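Side-chain contacts in L-tyrosine isonitrile synthase (Pseudomonas aeruginosa, PDB 3E59), which catalyses formation of the isonitrile group on L-tyrosine in paerucumarin biosynthesis, drawing the isonitrile carbon from C2 of ribulose 5-phosphate: residues A[9-14]-A[101-106]; A[28-33]-A[274-279]; A[67-72]-A[131-136]; A[209-214]-A[220-225]; A[290-295]-A[314-319]. All coordinates share one frame; numbering follows the deposited sequence.

Contact 1 (A[9-14]-A[101-106]); sequences DTLPAR and QLFYAP
Arg14 lies along one face of the Phe103 ring, and the two side chains run past each other in opposite directions. The root of the arginine therefore sits over the far end of the ring and its guanidinium over the near end. Arg14 CB makes a CH-pi contact with the ring centroid at 4.3 Å, 24° off the ring normal. The arginine chain then bends at chi3 (65°), which brings the guanidinium back over the stem of the phenylalanine, with its plane tilted 30° from that of the ring. NH2 comes within 3.4 Å of Phe103 CD1, and the phenylalanine CB lies 3.1 Å below one face of the guanidinium, offset toward its rim. Leu11, one helical turn before Arg14, approaches the ring differently: its CD2 meets Phe103 CD2 at 3.5 Å, at the edge and near the ring plane. The same methyl reaches Tyr104 CB at 4.5 Å. No hydrogen bond joins the two segments. Tyr104 OH turns instead to the carbonyl oxygen of Glu58, while Leu11 and Tyr104 both rest on Ile54 of helix 35-55. The first turn of helix 11-20 packs against the end of helix 84-103 and the residue after it, helix 84-103 being the helix of the beta-alpha-beta crossover that links strands 60-64 and 108-112 of a Rossmann-like parallel sheet.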
# COMPACT_ATOMS: atom_id res chain seq x y z
N ASP A 9 -21.09 -9.49 -19.14
CA ASP A 9 -19.81 -10.17 -19.54
C ASP A 9 -18.72 -9.14 -19.85
O ASP A 9 -18.33 -8.40 -18.95
CB ASP A 9 -20.05 -11.13 -20.72
N THR A 10 -18.24 -9.10 -21.10
CA THR A 10 -17.17 -8.16 -21.57
C THR A 10 -15.82 -8.31 -20.87
O THR A 10 -15.74 -8.21 -19.65
CB THR A 10 -17.64 -6.69 -21.53
N LEU A 11 -14.77 -8.53 -21.66
CA LEU A 11 -13.40 -8.69 -21.15
C LEU A 11 -12.98 -7.61 -20.14
O LEU A 11 -12.48 -7.97 -19.08
CB LEU A 11 -12.36 -8.79 -22.28
CG LEU A 11 -12.18 -10.14 -22.99
CD1 LEU A 11 -11.36 -9.95 -24.26
CD2 LEU A 11 -11.52 -11.15 -22.07
N PRO A 12 -13.15 -6.31 -20.48
CA PRO A 12 -12.87 -5.24 -19.51
C PRO A 12 -13.68 -5.35 -18.21
O PRO A 12 -13.12 -5.14 -17.13
CB PRO A 12 -13.24 -3.97 -20.26
CG PRO A 12 -13.08 -4.32 -21.69
CD PRO A 12 -13.54 -5.75 -21.78
N ALA A 13 -14.96 -5.69 -18.31
CA ALA A 13 -15.81 -5.82 -17.11
C ALA A 13 -15.45 -7.05 -16.26
O ALA A 13 -15.67 -7.04 -15.05
CB ALA A 13 -17.29 -5.85 -17.49
N ARG A 14 -14.91 -8.08 -16.91
CA ARG A 14 -14.47 -9.29 -16.21
C ARG A 14 -13.20 -9.01 -15.40
O ARG A 14 -13.05 -9.50 -14.29
CB ARG A 14 -14.22 -10.43 -17.21
CG ARG A 14 -15.49 -11.04 -17.82
CD ARG A 14 -15.15 -12.22 -18.74
NE ARG A 14 -14.56 -13.35 -18.00
CZ ARG A 14 -14.13 -14.48 -18.56
NH1 ARG A 14 -14.19 -14.66 -19.87
NH2 ARG A 14 -13.61 -15.43 -17.79
N GLN A 101 -5.03 -13.52 -16.74
CA GLN A 101 -4.43 -14.17 -17.91
C GLN A 101 -5.21 -15.42 -18.39
O GLN A 101 -5.03 -15.87 -19.52
CB GLN A 101 -2.95 -14.49 -17.66
CG GLN A 101 -2.16 -14.79 -18.94
CD GLN A 101 -0.66 -14.54 -18.82
OE1 GLN A 101 -0.04 -14.88 -17.81
NE2 GLN A 101 -0.08 -13.96 -19.87
N LEU A 102 -6.07 -15.95 -17.53
CA LEU A 102 -6.91 -17.11 -17.88
C LEU A 102 -7.90 -16.79 -19.00
O LEU A 102 -8.15 -17.65 -19.84
CB LEU A 102 -7.65 -17.66 -16.66
CG LEU A 102 -6.91 -18.53 -15.63
CD1 LEU A 102 -7.87 -19.00 -14.56
CD2 LEU A 102 -6.20 -19.73 -16.28
N PHE A 103 -8.45 -15.58 -18.99
CA PHE A 103 -9.36 -15.14 -20.07
C PHE A 103 -8.76 -14.09 -21.02
O PHE A 103 -9.26 -13.92 -22.13
CB PHE A 103 -10.70 -14.66 -19.51
CG PHE A 103 -10.59 -13.55 -18.49
CD1 PHE A 103 -10.66 -13.85 -17.13
CD2 PHE A 103 -10.46 -12.22 -18.88
CE1 PHE A 103 -10.58 -12.83 -16.17
CE2 PHE A 103 -10.38 -11.20 -17.93
CZ PHE A 103 -10.44 -11.50 -16.57
N TYR A 104 -7.71 -13.39 -20.58
CA TYR A 104 -7.01 -12.42 -21.43
C TYR A 104 -5.53 -12.79 -21.60
O TYR A 104 -4.68 -12.41 -20.79
CB TYR A 104 -7.19 -10.99 -20.91
CG TYR A 104 -6.55 -9.93 -21.78
CD1 TYR A 104 -5.50 -9.14 -21.30
CD2 TYR A 104 -7.00 -9.70 -23.09
CE1 TYR A 104 -4.91 -8.16 -22.11
CE2 TYR A 104 -6.42 -8.72 -23.90
CZ TYR A 104 -5.37 -7.96 -23.40
OH TYR A 104 -4.78 -6.98 -24.18
N ALA A 105 -5.25 -13.54 -22.67
CA ALA A 105 -3.93 -14.12 -22.96
C ALA A 105 -2.69 -13.22 -22.76
O ALA A 105 -1.68 -13.68 -22.22
CB ALA A 105 -3.91 -14.75 -24.37
N PRO A 106 -2.73 -11.95 -23.22
CA PRO A 106 -1.59 -11.05 -22.94
C PRO A 106 -1.32 -10.84 -21.44
O PRO A 106 -0.18 -10.55 -21.04
CB PRO A 106 -2.01 -9.74 -23.60
CG PRO A 106 -2.95 -10.17 -24.71
CD PRO A 106 -3.74 -11.28 -24.07

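Contact 2 (A[28-33]-A[274-279]); sequences EHRQSA and RDDWLT
Arg30 and Asp276 form the one direct contact, a two-pronged salt bridge. The arginine presents its side, NE together with NH2, so that each nitrogen serves a different carboxylate oxygen. Arg30 NH2 donates to Asp276 OD1 at 2.7 Å, nearly straight at 173°, and OD1 receives it on its syn lone pair. Arg30 NE donates to Asp276 OD2 at 2.8 Å, also on the syn side but somewhat out of the carboxylate plane. The two flat groups are nearly coplanar, only 12° apart, and the paired bonds fix the rotation of both. An arginine chain extended from CG to NE spans the distance.

Further hydrogen bonds hold the aspartate. OD1 also accepts from His269 NE2 and from the backbone N of Arg25, so three donors grip that buried oxygen, and Arg24 NH1 takes the Asp276 carbonyl. Such a gathering of donors would probably favour the ionised carboxylate.

A water supplies the second, indirect link. It donates to Glu28 OE1 at 2.7 Å and accepts from Trp277 NE1 at 2.8 Å, lying in the plane of the indole at its edge.

Turn bonds shape the partner loop. Residues 275-278 form a type I beta turn, and Asp275 OD1 adds an Asx turn by accepting from Trp277 N at 2.8 Å.

The contact thus ties the short helix 27-30 to the loop between strands 265-267 and 284-287, with Glu28 and Trp277 both resting on helix 193-210.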
# COMPACT_ATOMS: atom_id res chain seq x y z
N GLU A 28 -16.37 3.42 7.39
CA GLU A 28 -17.54 4.27 7.63
C GLU A 28 -18.68 4.08 6.61
O GLU A 28 -19.83 4.45 6.89
CB GLU A 28 -17.11 5.75 7.70
CG GLU A 28 -16.23 6.08 8.92
CD GLU A 28 -14.75 5.73 8.75
OE1 GLU A 28 -14.34 5.24 7.66
OE2 GLU A 28 -13.98 5.98 9.71
N HIS A 29 -18.37 3.51 5.45
CA HIS A 29 -19.38 3.30 4.39
C HIS A 29 -19.98 1.89 4.37
O HIS A 29 -20.98 1.67 3.70
CB HIS A 29 -18.81 3.63 3.00
CG HIS A 29 -18.34 5.04 2.85
ND1 HIS A 29 -17.55 5.45 1.79
CD2 HIS A 29 -18.54 6.14 3.61
CE1 HIS A 29 -17.30 6.74 1.90
NE2 HIS A 29 -17.88 7.18 3.00
N ARG A 30 -19.37 0.95 5.09
CA ARG A 30 -19.77 -0.46 5.01
C ARG A 30 -21.18 -0.75 5.56
O ARG A 30 -21.93 -1.51 4.95
CB ARG A 30 -18.73 -1.36 5.70
CG ARG A 30 -17.38 -1.42 4.98
CD ARG A 30 -16.53 -2.61 5.42
NE ARG A 30 -15.38 -2.83 4.54
CZ ARG A 30 -15.39 -3.58 3.44
NH1 ARG A 30 -16.48 -4.22 3.06
NH2 ARG A 30 -14.28 -3.70 2.71
N GLN A 31 -21.53 -0.13 6.69
CA GLN A 31 -22.77 -0.43 7.42
C GLN A 31 -24.06 -0.03 6.69
O GLN A 31 -25.04 -0.78 6.74
CB GLN A 31 -22.75 0.18 8.83
N SER A 32 -24.06 1.13 6.04
CA SER A 32 -25.28 1.61 5.38
C SER A 32 -25.14 2.34 4.03
O SER A 32 -26.14 2.57 3.36
CB SER A 32 -26.19 2.39 6.36
OG SER A 32 -25.48 2.88 7.49
N ALA A 33 -23.92 2.71 3.64
CA ALA A 33 -23.72 3.28 2.30
C ALA A 33 -23.90 2.24 1.17
O ALA A 33 -23.52 1.08 1.33
CB ALA A 33 -22.38 4.00 2.18
N ARG A 274 -10.08 -7.51 8.76
CA ARG A 274 -11.21 -6.72 9.24
C ARG A 274 -11.03 -5.21 9.01
O ARG A 274 -12.00 -4.50 8.78
CB ARG A 274 -11.42 -6.97 10.74
N ASP A 275 -9.78 -4.75 9.08
CA ASP A 275 -9.45 -3.34 8.97
C ASP A 275 -9.03 -3.01 7.55
O ASP A 275 -7.99 -3.48 7.08
CB ASP A 275 -8.35 -2.98 9.96
CG ASP A 275 -7.94 -1.51 9.91
OD1 ASP A 275 -8.54 -0.70 9.15
OD2 ASP A 275 -6.98 -1.16 10.63
N ASP A 276 -9.84 -2.19 6.87
CA ASP A 276 -9.55 -1.77 5.48
C ASP A 276 -8.30 -0.91 5.32
O ASP A 276 -7.78 -0.79 4.22
CB ASP A 276 -10.75 -1.02 4.86
CG ASP A 276 -11.92 -1.94 4.56
OD1 ASP A 276 -11.93 -2.59 3.49
OD2 ASP A 276 -12.84 -1.99 5.40
N TRP A 277 -7.85 -0.28 6.42
CA TRP A 277 -6.61 0.50 6.42
C TRP A 277 -5.34 -0.33 6.72
O TRP A 277 -4.21 0.17 6.59
CB TRP A 277 -6.71 1.67 7.42
CG TRP A 277 -7.66 2.74 6.97
CD1 TRP A 277 -8.97 2.89 7.35
CD2 TRP A 277 -7.39 3.79 6.02
NE1 TRP A 277 -9.52 3.98 6.71
CE2 TRP A 277 -8.58 4.55 5.89
CE3 TRP A 277 -6.26 4.17 5.29
CZ2 TRP A 277 -8.67 5.66 5.04
CZ3 TRP A 277 -6.35 5.29 4.45
CH2 TRP A 277 -7.55 6.02 4.33
N LEU A 278 -5.51 -1.58 7.15
CA LEU A 278 -4.38 -2.37 7.61
C LEU A 278 -3.61 -2.96 6.44
O LEU A 278 -4.20 -3.51 5.51
CB LEU A 278 -4.83 -3.49 8.56
CG LEU A 278 -3.72 -4.28 9.30
CD1 LEU A 278 -2.80 -3.34 10.10
CD2 LEU A 278 -4.35 -5.32 10.23
N THR A 279 -2.28 -2.84 6.52
CA THR A 279 -1.38 -3.38 5.52
C THR A 279 -0.32 -4.29 6.20
O THR A 279 -0.06 -4.14 7.39
CB THR A 279 -0.71 -2.26 4.73
OG1 THR A 279 0.06 -1.46 5.62
CG2 THR A 279 -1.76 -1.38 4.00
O HOH W 1 -11.74 5.68 7.09

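Contact 3 (A[67-72]-A[131-136]); sequences FPAKSP and SAYQDA
Tyr133 of helix 127-144 packs its ring on the loop that follows strand 60-64, the central strand of the Rossmann-like parallel sheet. Its CB points toward that loop, and with CG anti to the backbone N (chi1 -173°) the ring is carried across to the loop. CG comes first, 3.7 Å from Ala69 CA. That alpha carbon stands almost exactly over the ring centre, a CH-pi contact of 3.6 Å to the centroid and 10° off the normal. Along one side of the ring, CD1 meets Pro68 O at 3.6 Å and CE1 meets Phe67 O at 3.4 Å, the latter at the ring edge near its plane. Phe67 O, which is hydrogen-bonded to Ser114 OG, makes only a van der Waals approach to the ring. On the other side, CD2 and CE2 pass Lys70 N obliquely, and CE2 touches Lys70 CD at 4.0 Å where the lysine chain crosses at about a right angle. All five touching residues are buried. The phenol tip is satisfied by Glu86 of helix 84-103, whose OE2 bonds to Tyr133 OH while its OE1 forms a salt bridge with Lys70 NZ. One carboxylate thereby steadies the ends of two side chains that meet across the contact. Last of the tyrosine atoms, OH also lies at the edge of the Phe67 ring, in its plane, 3.8 Å from Phe67 CD2.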
# COMPACT_ATOMS: atom_id res chain seq x y z
N PHE A 67 4.38 -1.27 0.15
CA PHE A 67 5.56 -1.99 0.64
C PHE A 67 6.78 -1.08 0.87
O PHE A 67 7.85 -1.30 0.28
CB PHE A 67 5.93 -3.16 -0.28
CG PHE A 67 4.86 -4.23 -0.40
CD1 PHE A 67 3.93 -4.20 -1.46
CD2 PHE A 67 4.82 -5.29 0.50
CE1 PHE A 67 2.96 -5.20 -1.59
CE2 PHE A 67 3.86 -6.29 0.39
CZ PHE A 67 2.93 -6.25 -0.66
N PRO A 68 6.62 -0.05 1.72
CA PRO A 68 7.73 0.88 1.96
C PRO A 68 8.82 0.32 2.88
O PRO A 68 10.01 0.41 2.58
CB PRO A 68 7.04 2.09 2.63
CG PRO A 68 5.87 1.52 3.33
CD PRO A 68 5.40 0.35 2.45
N ALA A 69 8.39 -0.21 4.02
CA ALA A 69 9.27 -0.73 5.06
C ALA A 69 8.34 -1.10 6.17
O ALA A 69 7.21 -0.62 6.21
CB ALA A 69 10.26 0.34 5.56
N LYS A 70 8.80 -1.96 7.07
CA LYS A 70 8.03 -2.31 8.25
C LYS A 70 7.86 -1.07 9.16
O LYS A 70 8.74 -0.19 9.19
CB LYS A 70 8.72 -3.45 8.99
CG LYS A 70 7.83 -4.67 9.29
CD LYS A 70 7.52 -5.49 8.07
CE LYS A 70 7.07 -6.89 8.45
NZ LYS A 70 5.67 -7.23 8.05
N SER A 71 6.74 -0.99 9.87
CA SER A 71 6.59 0.00 10.95
C SER A 71 7.80 -0.05 11.89
O SER A 71 8.28 -1.14 12.22
CB SER A 71 5.30 -0.26 11.72
OG SER A 71 5.34 0.31 13.02
N PRO A 72 8.29 1.13 12.35
CA PRO A 72 9.45 1.14 13.25
C PRO A 72 9.10 0.71 14.67
O PRO A 72 9.99 0.56 15.50
CB PRO A 72 9.89 2.61 13.24
CG PRO A 72 8.62 3.37 12.96
CD PRO A 72 7.80 2.50 12.06
N SER A 131 16.58 0.28 2.33
CA SER A 131 17.35 -0.50 1.36
C SER A 131 17.34 -2.00 1.66
O SER A 131 17.24 -2.80 0.74
CB SER A 131 18.79 0.01 1.26
OG SER A 131 18.86 1.15 0.43
N ALA A 132 17.45 -2.36 2.94
CA ALA A 132 17.39 -3.77 3.35
C ALA A 132 16.01 -4.39 3.09
O ALA A 132 15.90 -5.54 2.63
CB ALA A 132 17.77 -3.91 4.81
N TYR A 133 14.95 -3.62 3.37
CA TYR A 133 13.58 -4.06 3.10
C TYR A 133 13.33 -4.24 1.60
O TYR A 133 12.70 -5.23 1.19
CB TYR A 133 12.57 -3.09 3.71
CG TYR A 133 11.13 -3.54 3.63
CD1 TYR A 133 10.32 -3.18 2.54
CD2 TYR A 133 10.56 -4.32 4.64
CE1 TYR A 133 8.99 -3.58 2.46
CE2 TYR A 133 9.23 -4.74 4.58
CZ TYR A 133 8.45 -4.36 3.48
OH TYR A 133 7.14 -4.75 3.41
N GLN A 134 13.81 -3.27 0.81
CA GLN A 134 13.73 -3.31 -0.65
C GLN A 134 14.35 -4.59 -1.21
O GLN A 134 13.73 -5.30 -2.00
CB GLN A 134 14.43 -2.08 -1.26
CG GLN A 134 13.57 -0.81 -1.34
CD GLN A 134 14.29 0.39 -1.96
OE1 GLN A 134 13.89 1.53 -1.74
NE2 GLN A 134 15.34 0.13 -2.72
N ASP A 135 15.58 -4.88 -0.77
CA ASP A 135 16.37 -6.02 -1.23
C ASP A 135 15.70 -7.33 -0.83
O ASP A 135 15.66 -8.28 -1.62
CB ASP A 135 17.80 -5.97 -0.67
CG ASP A 135 18.61 -4.78 -1.19
OD1 ASP A 135 18.24 -4.20 -2.23
OD2 ASP A 135 19.64 -4.44 -0.56
N ALA A 136 15.19 -7.37 0.40
CA ALA A 136 14.53 -8.56 0.93
C ALA A 136 13.17 -8.82 0.27
O ALA A 136 12.79 -9.97 0.07
CB ALA A 136 14.39 -8.44 2.44

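Contact 4 (A[209-214]-A[220-225]); sequences DGLTPD and TALQRD. With PO4 (phosphate ion), chain F.
O4 of a phosphate ion, probably from the crystallisation liquor, is gripped twice by Thr220. The hydroxyl donates from OG1 at 2.5 Å, and the backbone N of Thr220 adds a bond to O4 at 2.9 Å, bent to 147°. Both donors reach one oxygen because OG1 stands beside the backbone N, at chi1 -51°. Lys219 N and Ser218 OG bind the same ion, which therefore sits at the N-terminal end of helix 219-247, where the helix dipole would be expected to favour an anion. Two residues further on, Leu222 makes the apolar contact at the junction of two successive helices, where helix 193-210 ends and a loop leads into helix 219-247. Leu222 is aimed at the opposite segment and spreads its two methyls over Gly210: CD1 lies 3.9 Å from Gly210 CA, and CD2 lies 3.5 Å from Gly210 C. The glycine has no side chain to keep the leucine off its backbone. Leu222 CD2 also meets Leu211 CG at 3.9 Å, at the point where the chain leaves the helix. Leu211 is the centre of an inverse gamma turn, marked by a weak bond from Thr212 N to Gly210 O.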
# COMPACT_ATOMS: atom_id res chain seq x y z
N ASP A 209 2.64 4.12 15.37
CA ASP A 209 4.08 3.91 15.20
C ASP A 209 4.90 4.43 16.39
O ASP A 209 5.93 3.85 16.72
CB ASP A 209 4.57 4.63 13.94
CG ASP A 209 4.43 3.79 12.68
OD1 ASP A 209 4.00 2.61 12.75
OD2 ASP A 209 4.76 4.34 11.60
N GLY A 210 4.45 5.53 16.99
CA GLY A 210 5.15 6.16 18.12
C GLY A 210 4.78 5.58 19.47
O GLY A 210 5.51 5.76 20.45
N LEU A 211 3.65 4.88 19.53
CA LEU A 211 3.17 4.25 20.75
C LEU A 211 3.89 2.93 20.99
O LEU A 211 3.25 1.88 21.01
CB LEU A 211 1.67 3.96 20.67
CG LEU A 211 0.67 4.78 21.47
CD1 LEU A 211 -0.68 4.08 21.37
CD2 LEU A 211 1.08 4.95 22.93
N THR A 212 5.20 2.99 21.14
CA THR A 212 6.01 1.81 21.43
C THR A 212 5.62 1.28 22.82
O THR A 212 5.42 2.07 23.73
CB THR A 212 7.52 2.13 21.34
OG1 THR A 212 7.84 3.19 22.25
CG2 THR A 212 7.89 2.58 19.93
N PRO A 213 5.48 -0.06 22.98
CA PRO A 213 5.09 -0.62 24.29
C PRO A 213 5.90 -0.06 25.47
O PRO A 213 5.41 0.01 26.60
CB PRO A 213 5.35 -2.13 24.14
CG PRO A 213 6.06 -2.30 22.80
CD PRO A 213 5.66 -1.12 21.97
N ASP A 214 7.13 0.36 25.17
CA ASP A 214 8.05 0.96 26.14
C ASP A 214 7.89 2.48 26.29
O ASP A 214 8.46 3.07 27.22
CB ASP A 214 9.50 0.63 25.75
CG ASP A 214 9.90 1.22 24.41
OD1 ASP A 214 9.63 0.59 23.35
OD2 ASP A 214 10.50 2.32 24.41
N THR A 220 -0.98 12.62 24.40
CA THR A 220 -1.45 13.86 23.79
C THR A 220 -0.40 14.54 22.90
O THR A 220 -0.73 15.05 21.82
CB THR A 220 -1.93 14.85 24.88
OG1 THR A 220 -2.85 14.17 25.75
CG2 THR A 220 -2.62 16.06 24.28
N ALA A 221 0.85 14.56 23.36
CA ALA A 221 1.95 15.14 22.61
C ALA A 221 2.29 14.29 21.39
O ALA A 221 2.65 14.83 20.34
CB ALA A 221 3.17 15.28 23.50
N LEU A 222 2.18 12.96 21.53
CA LEU A 222 2.37 12.04 20.43
C LEU A 222 1.31 12.25 19.36
O LEU A 222 1.63 12.29 18.16
CB LEU A 222 2.35 10.59 20.92
CG LEU A 222 2.83 9.48 19.99
CD1 LEU A 222 4.31 9.63 19.68
CD2 LEU A 222 2.55 8.10 20.59
N GLN A 223 0.06 12.42 19.78
CA GLN A 223 -1.05 12.65 18.84
C GLN A 223 -0.89 13.96 18.04
O GLN A 223 -1.12 13.99 16.83
CB GLN A 223 -2.39 12.58 19.57
CG GLN A 223 -3.61 13.08 18.77
CD GLN A 223 -4.06 12.14 17.65
OE1 GLN A 223 -3.55 11.03 17.49
NE2 GLN A 223 -5.04 12.60 16.87
N ARG A 224 -0.46 15.01 18.73
CA ARG A 224 -0.24 16.31 18.09
C ARG A 224 0.93 16.27 17.12
O ARG A 224 0.84 16.84 16.03
CB ARG A 224 -0.04 17.41 19.15
N ASP A 225 2.01 15.60 17.50
CA ASP A 225 3.11 15.33 16.58
C ASP A 225 2.64 14.58 15.32
O ASP A 225 2.98 14.97 14.19
CB ASP A 225 4.21 14.54 17.28
CG ASP A 225 5.41 14.30 16.39
OD1 ASP A 225 6.07 15.29 16.01
OD2 ASP A 225 5.68 13.13 16.07
P PO4 F . -1.35 11.90 28.28
O1 PO4 F . -2.31 11.86 29.44
O2 PO4 F . -0.40 13.07 28.46
O3 PO4 F . -0.56 10.61 28.20
O4 PO4 F . -2.13 12.08 27.00

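Contact 5 (A[290-295]-A[314-319]); sequences DRFVLM and PSHYRL
The edge of the Phe292 ring points at one face of the His316 imidazole, a T-shaped (edge-to-face) pair with planes at 81° and centroids 5.1 Å apart. Phe292 CZ stands above the imidazole, shifted toward its rim, and comes closest to His316 CD2 at 3.6 Å. It is 3.8 Å from His316 NE2. Phe292 CE1 lies beside it, over the CG-CD2 bond, 3.8 Å from His316 CG, which lies in the plane of the phenyl ring. The side chains cross at about a right angle. His316 CG sits between its backbone N and carbonyl carbon (chi1 53°), and in that position ND1 is held by the preceding residue: Ser315 OG and His316 ND1 share a short hydrogen bond of 2.5 Å in which either may be the donor. This bond helps to fix the turn of the imidazole, and no hydrogen bond crosses between the segments. Ser315 and His316 together face Val308, a classic beta bulge against strand 306-310. Strands 292-295 and 313-318 are not neighbours in the four-stranded mixed sheet, for strand 284-287 runs between them; the aromatic pair reaches across that strand. Phe292 touches Ala285 and Asn287 upon it, while helix 84-103 packs over the pair, with Met84 touching both side chains and Leu88 touching Phe292.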
# COMPACT_ATOMS: atom_id res chain seq x y z
N ASP A 290 -7.55 -22.44 10.33
CA ASP A 290 -6.91 -22.85 9.07
C ASP A 290 -7.09 -21.92 7.87
O ASP A 290 -7.25 -22.37 6.72
CB ASP A 290 -7.23 -24.31 8.73
CG ASP A 290 -6.34 -25.28 9.48
OD1 ASP A 290 -5.56 -24.81 10.35
OD2 ASP A 290 -6.41 -26.49 9.21
N ARG A 291 -7.05 -20.63 8.16
CA ARG A 291 -7.00 -19.58 7.15
C ARG A 291 -6.07 -18.49 7.64
O ARG A 291 -5.94 -18.25 8.85
CB ARG A 291 -8.40 -19.03 6.86
CG ARG A 291 -8.88 -17.91 7.78
CD ARG A 291 -10.34 -17.56 7.52
NE ARG A 291 -10.53 -16.85 6.25
CZ ARG A 291 -10.96 -15.60 6.14
NH1 ARG A 291 -11.27 -14.88 7.22
NH2 ARG A 291 -11.10 -15.06 4.93
N PHE A 292 -5.40 -17.83 6.70
CA PHE A 292 -4.54 -16.72 7.06
C PHE A 292 -5.29 -15.40 6.99
O PHE A 292 -5.99 -15.10 6.02
CB PHE A 292 -3.27 -16.70 6.20
CG PHE A 292 -2.08 -17.34 6.87
CD1 PHE A 292 -1.46 -16.73 7.95
CD2 PHE A 292 -1.59 -18.56 6.41
CE1 PHE A 292 -0.37 -17.34 8.57
CE2 PHE A 292 -0.49 -19.16 7.02
CZ PHE A 292 0.12 -18.55 8.10
N VAL A 293 -5.15 -14.62 8.06
CA VAL A 293 -5.79 -13.31 8.17
C VAL A 293 -4.69 -12.36 8.61
O VAL A 293 -3.73 -12.77 9.27
CB VAL A 293 -6.96 -13.35 9.21
CG1 VAL A 293 -7.45 -11.96 9.57
CG2 VAL A 293 -8.12 -14.15 8.69
N LEU A 294 -4.81 -11.10 8.21
CA LEU A 294 -3.90 -10.06 8.68
C LEU A 294 -4.52 -9.29 9.86
O LEU A 294 -5.68 -8.87 9.81
CB LEU A 294 -3.53 -9.13 7.52
CG LEU A 294 -2.74 -7.86 7.81
CD1 LEU A 294 -1.29 -8.18 8.15
CD2 LEU A 294 -2.83 -6.91 6.60
N MET A 295 -3.74 -9.14 10.93
CA MET A 295 -4.17 -8.49 12.17
C MET A 295 -3.04 -7.62 12.71
O MET A 295 -1.88 -7.76 12.32
CB MET A 295 -4.52 -9.53 13.26
CG MET A 295 -5.59 -10.56 12.90
SD MET A 295 -5.99 -11.68 14.28
CE MET A 295 -6.72 -10.52 15.42
N PRO A 314 11.19 -15.51 13.26
CA PRO A 314 9.77 -15.25 13.52
C PRO A 314 8.99 -15.03 12.22
O PRO A 314 9.42 -14.26 11.35
CB PRO A 314 9.77 -13.98 14.39
CG PRO A 314 11.19 -13.50 14.42
CD PRO A 314 12.05 -14.69 14.14
N SER A 315 7.85 -15.70 12.10
CA SER A 315 7.13 -15.78 10.84
C SER A 315 5.71 -15.22 10.94
O SER A 315 5.33 -14.32 10.18
CB SER A 315 7.11 -17.25 10.35
OG SER A 315 6.27 -17.41 9.21
N HIS A 316 4.94 -15.75 11.88
CA HIS A 316 3.52 -15.40 12.02
C HIS A 316 2.99 -15.93 13.34
O HIS A 316 3.73 -16.57 14.10
CB HIS A 316 2.69 -15.98 10.84
CG HIS A 316 2.87 -17.46 10.64
ND1 HIS A 316 3.88 -17.99 9.86
CD2 HIS A 316 2.17 -18.52 11.11
CE1 HIS A 316 3.79 -19.31 9.85
NE2 HIS A 316 2.76 -19.66 10.61
N TYR A 317 1.73 -15.64 13.63
CA TYR A 317 1.07 -16.21 14.81
C TYR A 317 0.02 -17.23 14.37
O TYR A 317 -0.33 -17.31 13.17
CB TYR A 317 0.42 -15.11 15.64
CG TYR A 317 1.40 -14.23 16.38
CD1 TYR A 317 1.84 -14.56 17.66
CD2 TYR A 317 1.90 -13.06 15.79
CE1 TYR A 317 2.74 -13.76 18.34
CE2 TYR A 317 2.79 -12.24 16.47
CZ TYR A 317 3.22 -12.61 17.75
OH TYR A 317 4.11 -11.81 18.42
N ARG A 318 -0.45 -18.03 15.33
CA ARG A 318 -1.56 -18.97 15.15
C ARG A 318 -2.56 -18.86 16.30
O ARG A 318 -2.18 -18.56 17.43
CB ARG A 318 -1.04 -20.41 15.03
N LEU A 319 -3.84 -19.07 15.99
CA LEU A 319 -4.91 -19.09 16.99
C LEU A 319 -5.68 -20.41 16.98
O LEU A 319 -6.21 -20.81 15.94
CB LEU A 319 -5.89 -17.93 16.78
CG LEU A 319 -5.50 -16.52 17.25
CD1 LEU A 319 -6.65 -15.56 17.02
CD2 LEU A 319 -5.10 -16.51 18.72

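In the fold
Contact 1 lies at one end of the molecule and contact 4 at the other, on opposite sides of the chain's centre with their own centres about 47 Å apart. Along the chain, contacts 3 and 4 both fall between the two segments of contact 2, contact 1 crosses contacts 2 and 3, and contact 5 comes last. Helix 84-103 is the common thread: its C-terminal end forms contact 1, while its earlier turns supply partners to contacts 3 and 5. Contact 3 meets contact 4 through a probable hydrogen bond from Ser71 to Asp209. Contact 2 meets contact 5 where Leu278 and Thr279 pack on strand 292-295, joining the parallel-sheet region to the mixed sheet.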